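Local coordinates for protein lectin CEL-I, N-acetyl-D-galactosamine-specific C-type (Cucumaria echinata, PDB 4WQQ) that binds sugars through calcium as a C-type lectin, naturally specific for galactose and N-acetylgalactosamine and here engineered to recognise mannose, at residues Y16-N20 with Y61-D66; A28-V33 with R43-V47. The protein carries 3 engineered substitutions. One frame throughout, in Å; residues are numbered along the deposited sequence.

Contact 1: Y16-N20 with Y61-D66; sequences YRFFN and YWRGID
Phe18 is the bump that strand 16-20 pushes against residues 61-66, where Tyr61, Trp62, Ile65 and Asp66 form the hollow that takes it. Phe18 CG is anti to the backbone N (chi1 173°), which carries the ring out between the side chains of Trp62 and Ile65. Ile65 meets the ring at its CD2-CE2 edge, with CG2 near the ring plane, 3.7 Å from Phe18 CE2. Trp62 comes from another direction, its CD1 3.4 Å from Phe18 CE1 and nearly as close to CZ. The planes of the Phe18 ring and the pyrrole ring of Trp62 are 46° apart. The far end of the ring reaches Asp66, whose CB is 3.8 Å from Phe18 CZ. The root of the same side chain is used as well, since Phe18 CB rests over one face of the Tyr61 ring in a CH-pi contact.

This is the C-type lectin fold, with helix 52-65 laid against the sheet that holds strand 14-23; Leu72 of strand 71-77 also touches Phe18 and Trp62. The Tyr61 side chain runs across the strand, which brings its hydroxyl to the backbone. Phe18 N donates a nearly straight bond to Tyr61 OH (3.0 Å, 164°). Tyr16 CB packs beside the same ring, while its own phenol leads away to Glu54.

Around Asp66 the contact turns polar. Trp62 NE1 donates to Asp66 OD2 over 2.9 Å, and this bond ties the indole to the carboxylate beside the Phe18 ring. Lys133 forms a salt bridge with Asp66 OD2 and a hydrogen bond with Asn20 OD1. A water accepts from Asn20 ND2 and donates to Asp66 OD1 at 2.8 Å, bridging the two side chains.

Contact 2: A28-V33 with R43-V47; sequences AHHECV and RSDLV
Ser44 OG donates to Cys32 O, the one direct hydrogen bond between segments 28-33 and 43-47, at 2.6 Å. Ser44 OG is set anti to the backbone N (chi1 180°), which aims it at the helix carbonyl. The hydroxyl is tilted 33° from the plane of the carbonyl. Next to it, Val33 CA makes a CH...O contact with Ser44 O at 3.2 Å. The helix runs almost antiparallel to the strand, with 6.2 Å between the axes of these short segments.

Cys32 CB lies against the strand backbone, 3.4 Å from Asp45 C. Its sulfur is disulfide-bonded to Cys136 on the neighbouring strand 132-140, and Leu46 CD2 packs against it at 3.8 Å. The other branch, Leu46 CD1, sits against CA and CB of His29. Ala28 CB meets the CD2 branch from the helix side.

Asp45 CB points away from the helix, but the carboxylate turns back to the edge of the His29 imidazole and lies beside Val33 CG2. The carboxylate and imidazole planes are only 10° apart. No direct bond joins them. A water 2.7 Å from His29 NE2 donates to Asp45 OD2 and bridges the pair. Arg43 NH1 makes a salt bridge to the same oxygen at 2.9 Å, while Thr88 is hydrogen-bonded to Asp45 OD1.

Besides the apolar packing of Leu46, the helix is joined to the sheet covalently through the disulfide, by one short hydroxyl bond to its backbone, and through water at His29. With Arg43 so near, Asp45 is probably held ionised.

Overall arrangement
The centres of the two contacts lie 15 Å apart, and both reach the same mixed sheet. Strand 14-23 leads into helix 25-34, and strand 42-46 is followed by helix 52-65. Both segments of contact 2 thus fall between those of contact 1 in the chain. Strand 132-140 pairs with both 14-23 and 42-46 and so links the two sites. They also meet directly, Tyr16 CE2 being 3.8 Å from Val47 CG2. Together they attach the two helices of the C-type lectin domain to its sheet. Contact 1 lies toward the sugar site: the Trp62 side chain is about 6 Å from that of Arg116, a residue of the mannose pocket, and about 13 Å from the mannose itself.

Contact 1: Y16-N20 with Y61-D66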
loop_
_atom_site.group_PDB
_atom_site.type_symbol
_atom_site.label_atom_id
_atom_site.label_comp_id
_atom_site.label_asym_id
_atom_site.label_seq_id
_atom_site.Cartn_x
_atom_site.Cartn_y
_atom_site.Cartn_z
ATOM N N TYR A 16 8.235 3.400 -4.912
ATOM C CA TYR A 16 9.693 3.344 -4.919
ATOM C C TYR A 16 10.267 4.159 -3.750
ATOM O O TYR A 16 9.711 5.200 -3.322
ATOM C CB TYR A 16 10.291 3.861 -6.281
ATOM C CG TYR A 16 9.799 3.103 -7.477
ATOM C CD1 TYR A 16 8.585 3.412 -8.043
ATOM C CD2 TYR A 16 10.543 2.132 -8.062
ATOM C CE1 TYR A 16 8.108 2.703 -9.127
ATOM C CE2 TYR A 16 10.099 1.428 -9.181
ATOM C CZ TYR A 16 8.872 1.712 -9.703
ATOM O OH TYR A 16 8.339 1.057 -10.815
ATOM N N ARG A 17 11.403 3.719 -3.193
ATOM C CA ARG A 17 12.095 4.440 -2.173
ATOM C C ARG A 17 13.598 4.274 -2.306
ATOM O O ARG A 17 14.115 3.161 -2.306
ATOM C CB ARG A 17 11.663 4.021 -0.781
ATOM C CG ARG A 17 12.231 4.883 0.341
ATOM C CD ARG A 17 11.431 4.671 1.611
ATOM N NE ARG A 17 12.056 5.342 2.731
ATOM C CZ ARG A 17 11.670 5.232 3.992
ATOM N NH1 ARG A 17 10.643 4.458 4.315
ATOM N NH2 ARG A 17 12.363 5.890 4.933
ATOM N N PHE A 18 14.278 5.407 -2.426
ATOM C CA PHE A 18 15.694 5.439 -2.463
ATOM C C PHE A 18 16.327 5.649 -1.101
ATOM O O PHE A 18 15.882 6.508 -0.325
ATOM C CB PHE A 18 16.128 6.583 -3.397
ATOM C CG PHE A 18 17.610 6.820 -3.390
ATOM C CD1 PHE A 18 18.463 5.825 -3.837
ATOM C CD2 PHE A 18 18.160 8.009 -2.862
ATOM C CE1 PHE A 18 19.828 5.970 -3.807
ATOM C CE2 PHE A 18 19.538 8.170 -2.849
ATOM C CZ PHE A 18 20.381 7.168 -3.275
ATOM N N PHE A 19 17.325 4.807 -0.812
ATOM C CA PHE A 19 18.130 4.854 0.365
ATOM C C PHE A 19 19.554 5.245 0.049
ATOM O O PHE A 19 20.331 4.544 -0.561
ATOM C CB PHE A 19 18.109 3.519 1.082
ATOM C CG PHE A 19 16.769 3.203 1.668
ATOM C CD1 PHE A 19 16.409 3.670 2.915
ATOM C CD2 PHE A 19 15.842 2.498 0.926
ATOM C CE1 PHE A 19 15.151 3.398 3.457
ATOM C CE2 PHE A 19 14.597 2.258 1.462
ATOM C CZ PHE A 19 14.259 2.704 2.718
ATOM N N ASN A 20 19.904 6.429 0.527
ATOM C CA ASN A 20 21.191 7.055 0.210
ATOM C C ASN A 20 22.256 6.629 1.209
ATOM O O ASN A 20 22.841 7.427 1.908
ATOM C CB ASN A 20 21.020 8.553 0.154
ATOM C CG ASN A 20 22.174 9.239 -0.540
ATOM O OD1 ASN A 20 22.991 8.627 -1.179
ATOM N ND2 ASN A 20 22.199 10.538 -0.450
ATOM N N TYR A 61 15.203 9.573 -10.337
ATOM C CA TYR A 61 14.872 9.708 -8.930
ATOM C C TYR A 61 16.138 9.625 -8.068
ATOM O O TYR A 61 16.430 10.495 -7.223
ATOM C CB TYR A 61 13.832 8.626 -8.594
ATOM C CG TYR A 61 13.487 8.391 -7.117
ATOM C CD1 TYR A 61 13.573 9.398 -6.184
ATOM C CD2 TYR A 61 13.087 7.126 -6.682
ATOM C CE1 TYR A 61 13.259 9.184 -4.857
ATOM C CE2 TYR A 61 12.745 6.883 -5.344
ATOM C CZ TYR A 61 12.869 7.905 -4.421
ATOM O OH TYR A 61 12.556 7.770 -3.087
ATOM N N TRP A 62 16.940 8.597 -8.325
ATOM C CA TRP A 62 18.197 8.414 -7.678
ATOM C C TRP A 62 19.103 9.672 -7.783
ATOM O O TRP A 62 19.578 10.210 -6.783
ATOM C CB TRP A 62 18.890 7.177 -8.270
ATOM C CG TRP A 62 20.328 7.054 -7.912
ATOM C CD1 TRP A 62 20.919 7.373 -6.715
ATOM C CD2 TRP A 62 21.357 6.460 -8.710
ATOM N NE1 TRP A 62 22.215 7.056 -6.736
ATOM C CE2 TRP A 62 22.533 6.512 -7.948
ATOM C CE3 TRP A 62 21.411 5.933 -10.026
ATOM C CZ2 TRP A 62 23.753 6.058 -8.427
ATOM C CZ3 TRP A 62 22.604 5.519 -10.507
ATOM C CH2 TRP A 62 23.771 5.531 -9.676
ATOM N N ARG A 63 19.314 10.117 -9.038
ATOM C CA ARG A 63 20.277 11.181 -9.308
ATOM C C ARG A 63 19.771 12.551 -8.894
ATOM O O ARG A 63 20.596 13.458 -8.670
ATOM C CB ARG A 63 20.707 11.109 -10.758
ATOM C CG ARG A 63 21.325 9.777 -11.170
ATOM C CD ARG A 63 22.464 9.361 -10.264
ATOM N NE ARG A 63 23.570 10.300 -10.336
ATOM C CZ ARG A 63 24.635 10.305 -9.549
ATOM N NH1 ARG A 63 24.761 9.457 -8.555
ATOM N NH2 ARG A 63 25.583 11.169 -9.751
ATOM N N GLY A 64 18.472 12.649 -8.603
ATOM C CA GLY A 64 17.936 13.874 -7.965
ATOM C C GLY A 64 18.252 13.998 -6.502
ATOM O O GLY A 64 18.325 15.104 -5.925
ATOM N N ILE A 65 18.497 12.860 -5.844
ATOM C CA ILE A 65 18.877 12.886 -4.475
ATOM C C ILE A 65 20.380 12.730 -4.243
ATOM O O ILE A 65 20.952 13.328 -3.306
ATOM C CB ILE A 65 18.068 11.786 -3.753
ATOM C CG1 ILE A 65 16.595 12.246 -3.799
ATOM C CG2 ILE A 65 18.496 11.678 -2.289
ATOM C CD1 ILE A 65 15.648 11.120 -3.611
ATOM N N ASP A 66 21.016 11.870 -5.021
ATOM C CA ASP A 66 22.420 11.520 -4.847
ATOM C C ASP A 66 23.224 12.040 -6.041
ATOM O O ASP A 66 23.068 11.599 -7.196
ATOM C CB ASP A 66 22.523 9.992 -4.740
ATOM C CG ASP A 66 23.944 9.472 -4.625
ATOM O OD1 ASP A 66 24.913 10.229 -4.297
ATOM O OD2 ASP A 66 24.120 8.224 -4.818
HETATM O O HOH W 1 24.767 11.678 -1.873
#

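Contact 2: A28-V33 with R43-V47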
loop_
_atom_site.group_PDB
_atom_site.type_symbol
_atom_site.label_atom_id
_atom_site.label_comp_id
_atom_site.label_asym_id
_atom_site.label_seq_id
_atom_site.Cartn_x
_atom_site.Cartn_y
_atom_site.Cartn_z
ATOM N N ALA A 28 21.555 -4.610 1.157
ATOM C CA ALA A 28 20.495 -3.840 0.511
ATOM C C ALA A 28 19.211 -4.720 0.281
ATOM O O ALA A 28 18.093 -4.258 0.456
ATOM C CB ALA A 28 21.019 -3.244 -0.761
ATOM N N HIS A 29 19.399 -5.941 -0.184
ATOM C CA HIS A 29 18.337 -6.864 -0.455
ATOM C C HIS A 29 17.544 -7.095 0.833
ATOM O O HIS A 29 16.309 -6.965 0.856
ATOM C CB HIS A 29 18.921 -8.156 -0.996
ATOM C CG HIS A 29 17.888 -9.161 -1.378
ATOM N ND1 HIS A 29 18.184 -10.473 -1.602
ATOM C CD2 HIS A 29 16.592 -9.006 -1.726
ATOM C CE1 HIS A 29 17.074 -11.120 -1.947
ATOM N NE2 HIS A 29 16.090 -10.252 -2.016
ATOM N N HIS A 30 18.286 -7.450 1.897
ATOM C CA HIS A 30 17.715 -7.575 3.243
ATOM C C HIS A 30 16.921 -6.351 3.687
ATOM O O HIS A 30 15.789 -6.495 4.145
ATOM C CB HIS A 30 18.849 -7.901 4.248
ATOM C CG HIS A 30 18.435 -7.796 5.684
ATOM N ND1 HIS A 30 17.826 -8.837 6.365
ATOM C CD2 HIS A 30 18.510 -6.767 6.552
ATOM C CE1 HIS A 30 17.558 -8.450 7.605
ATOM N NE2 HIS A 30 17.944 -7.198 7.734
ATOM N N GLU A 31 17.484 -5.146 3.562
ATOM C CA GLU A 31 16.839 -3.960 4.010
ATOM C C GLU A 31 15.557 -3.734 3.229
ATOM O O GLU A 31 14.514 -3.459 3.810
ATOM C CB GLU A 31 17.752 -2.740 3.810
ATOM C CG GLU A 31 18.831 -2.617 4.872
ATOM C CD GLU A 31 18.266 -2.419 6.261
ATOM O OE1 GLU A 31 18.881 -2.953 7.200
ATOM O OE2 GLU A 31 17.228 -1.746 6.415
ATOM N N CYS A 32 15.597 -3.864 1.911
ATOM C CA CYS A 32 14.337 -3.700 1.152
ATOM C C CYS A 32 13.227 -4.668 1.548
ATOM O O CYS A 32 12.090 -4.291 1.713
ATOM C CB CYS A 32 14.520 -3.814 -0.403
ATOM S SG CYS A 32 15.443 -2.429 -1.126
ATOM N N VAL A 33 13.579 -5.941 1.680
ATOM C CA VAL A 33 12.581 -6.947 1.946
ATOM C C VAL A 33 11.950 -6.723 3.328
ATOM O O VAL A 33 10.775 -7.066 3.558
ATOM C CB VAL A 33 13.184 -8.352 1.746
ATOM C CG1 VAL A 33 12.210 -9.420 2.220
ATOM C CG2 VAL A 33 13.460 -8.590 0.275
ATOM N N ARG A 43 4.866 -6.961 -1.389
ATOM C CA ARG A 43 6.307 -7.269 -1.399
ATOM C C ARG A 43 7.076 -5.990 -1.531
ATOM O O ARG A 43 6.797 -5.186 -2.388
ATOM C CB ARG A 43 6.630 -8.213 -2.581
ATOM C CG ARG A 43 8.112 -8.264 -2.907
ATOM C CD ARG A 43 8.471 -9.017 -4.174
ATOM N NE ARG A 43 8.117 -10.412 -4.052
ATOM C CZ ARG A 43 8.864 -11.318 -3.442
ATOM N NH1 ARG A 43 10.114 -11.059 -3.089
ATOM N NH2 ARG A 43 8.394 -12.515 -3.251
ATOM N N SER A 44 8.046 -5.793 -0.634
ATOM C CA SER A 44 9.095 -4.822 -0.809
ATOM C C SER A 44 10.349 -5.558 -1.174
ATOM O O SER A 44 10.663 -6.566 -0.599
ATOM C CB SER A 44 9.265 -4.009 0.474
ATOM O OG SER A 44 10.294 -3.020 0.387
ATOM N N ASP A 45 11.082 -5.057 -2.162
ATOM C CA ASP A 45 12.262 -5.779 -2.664
ATOM C C ASP A 45 13.163 -4.786 -3.367
ATOM O O ASP A 45 12.805 -3.570 -3.547
ATOM C CB ASP A 45 11.791 -6.903 -3.561
ATOM C CG ASP A 45 12.702 -8.092 -3.576
ATOM O OD1 ASP A 45 13.961 -7.913 -3.527
ATOM O OD2 ASP A 45 12.194 -9.223 -3.777
ATOM N N LEU A 46 14.359 -5.183 -3.687
ATOM C CA LEU A 46 15.175 -4.368 -4.581
ATOM C C LEU A 46 14.413 -4.112 -5.899
ATOM O O LEU A 46 13.681 -4.949 -6.345
ATOM C CB LEU A 46 16.504 -5.069 -4.875
ATOM C CG LEU A 46 17.556 -4.901 -3.757
ATOM C CD1 LEU A 46 18.679 -5.887 -3.922
ATOM C CD2 LEU A 46 18.092 -3.481 -3.615
ATOM N N VAL A 47 14.612 -2.950 -6.485
ATOM C CA VAL A 47 13.896 -2.544 -7.712
ATOM C C VAL A 47 14.211 -3.527 -8.838
ATOM O O VAL A 47 15.366 -3.958 -9.056
ATOM C CB VAL A 47 14.254 -1.061 -8.027
ATOM C CG1 VAL A 47 15.732 -0.931 -8.353
ATOM C CG2 VAL A 47 13.397 -0.519 -9.140
HETATM O O HOH W 2 13.563 -11.173 -2.515
#